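Local coordinates for cystathionine beta-lyase family protein, YNBB B.subtilis ortholog (Clostridium acetobutylicum, PDB 3HVY) that is probably a pyridoxal-phosphate-dependent lyase of the methionine gamma-lyase family, perhaps acting on cystathionine and possibly involved in aluminium resistance, at residues I337-N340 with K344-D347. Residues are numbered along the deposited sequence; the frame is centred on the assembly and turned at random.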
# COMPACT_ATOMS: atom_id res chain seq x y z
N ILE D 337 -3.05 -32.60 -20.86
CA ILE D 337 -3.92 -33.04 -21.93
C ILE D 337 -3.00 -33.31 -23.16
O ILE D 337 -2.26 -32.41 -23.56
CB ILE D 337 -4.93 -31.95 -22.33
CG1 ILE D 337 -5.68 -31.37 -21.10
CG2 ILE D 337 -5.89 -32.47 -23.45
CD1 ILE D 337 -6.47 -30.09 -21.42
N LYS D 338 -3.01 -34.52 -23.70
CA LYS D 338 -2.21 -34.85 -24.90
C LYS D 338 -3.02 -34.52 -26.15
O LYS D 338 -3.87 -35.27 -26.57
CB LYS D 338 -1.78 -36.30 -24.87
CG LYS D 338 -0.79 -36.72 -25.94
CD LYS D 338 -0.36 -38.17 -25.82
CE LYS D 338 0.42 -38.44 -24.51
NZ LYS D 338 1.07 -39.79 -24.45
N PHE D 339 -2.77 -33.36 -26.74
CA PHE D 339 -3.54 -32.93 -27.91
C PHE D 339 -3.16 -33.71 -29.18
O PHE D 339 -3.99 -33.91 -30.05
CB PHE D 339 -3.42 -31.42 -28.10
CG PHE D 339 -4.11 -30.62 -27.03
CD1 PHE D 339 -5.47 -30.39 -27.10
CD2 PHE D 339 -3.41 -30.17 -25.94
CE1 PHE D 339 -6.10 -29.69 -26.13
CE2 PHE D 339 -4.03 -29.45 -24.96
CZ PHE D 339 -5.38 -29.21 -25.05
N ASN D 340 -1.90 -34.17 -29.25
CA ASN D 340 -1.36 -34.93 -30.40
C ASN D 340 -1.43 -34.13 -31.69
O ASN D 340 -1.51 -34.71 -32.78
CB ASN D 340 -2.08 -36.27 -30.61
CG ASN D 340 -1.53 -37.38 -29.76
OD1 ASN D 340 -0.30 -37.54 -29.64
ND2 ASN D 340 -2.43 -38.19 -29.17
N LYS D 344 -4.24 -27.84 -32.36
CA LYS D 344 -5.19 -28.09 -31.25
C LYS D 344 -4.66 -27.56 -29.91
O LYS D 344 -5.37 -26.92 -29.14
CB LYS D 344 -5.55 -29.58 -31.16
CG LYS D 344 -6.41 -30.07 -32.31
CD LYS D 344 -6.59 -31.57 -32.20
CE LYS D 344 -7.50 -32.11 -33.26
NZ LYS D 344 -7.55 -33.59 -33.12
N LEU D 345 -3.38 -27.82 -29.66
CA LEU D 345 -2.74 -27.33 -28.46
C LEU D 345 -2.80 -25.81 -28.36
O LEU D 345 -3.13 -25.25 -27.31
CB LEU D 345 -1.28 -27.77 -28.44
CG LEU D 345 -0.35 -27.25 -27.34
CD1 LEU D 345 -0.87 -27.50 -25.94
CD2 LEU D 345 1.04 -27.87 -27.51
N ILE D 346 -2.44 -25.15 -29.45
CA ILE D 346 -2.31 -23.71 -29.46
C ILE D 346 -3.68 -23.09 -29.35
O ILE D 346 -3.89 -22.20 -28.53
CB ILE D 346 -1.56 -23.21 -30.70
CG1 ILE D 346 -0.06 -23.55 -30.53
CG2 ILE D 346 -1.81 -21.72 -30.91
CD1 ILE D 346 0.71 -23.59 -31.85
N ASP D 347 -4.61 -23.62 -30.12
CA ASP D 347 -5.97 -23.14 -30.08
C ASP D 347 -6.56 -23.26 -28.67
O ASP D 347 -7.29 -22.39 -28.24
CB ASP D 347 -6.84 -23.91 -31.08
CG ASP D 347 -6.61 -23.46 -32.55
OD1 ASP D 347 -5.79 -22.54 -32.79
OD2 ASP D 347 -7.28 -24.04 -33.45
O HOH W 1 -5.58 -34.82 -31.92
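Phe339 lays one face of its ring on the backbone of Leu345, a clear example of an aromatic residue just past the end of a strand packing on the first turn of the helix that follows. The centrepiece is a CH-pi contact: Leu345 CA stands 4.1 Å from the centroid of the Phe339 ring, 22° from the ring normal. Lys344 O lies over the same face, 4.0 Å from Phe339 CD1, while Ile337 CG2, from within the strand, meets the opposite face toward its rim. Leu345 turns CG anti to its own N (chi1 174°), which brings one methyl beside the CD2-CE2 side of the ring, with Leu345 CD1 3.7 Å from Phe339 CD2; the two side chains cross at about a right angle. Met315 of helix 287-317 and the rings of Phe320 and Phe348 also pack against Phe339, so this side belongs to a closely filled apolar core.

Toward solvent the fit is looser and polar. The partly exposed Lys344 brings CB to 4.1 Å from Phe339 CD1, then runs fully extended past the turn, its CD 4.1 Å from Phe339 O. No direct hydrogen bond joins the segments; a water fills that role, giving a hydrogen bond to Phe339 O and accepting one from Lys344 NZ, each 2.6 Å long. The helix start is held separately by Asp341, whose OD2 accepts a hydrogen bond from Lys344 N.

Strand 334-338, second in an antiparallel five-stranded sheet, is thus joined through a short turn to helix 342-354, a beta-alpha connection in the smaller C-terminal domain of the fold-type I pyridoxal-phosphate enzymes.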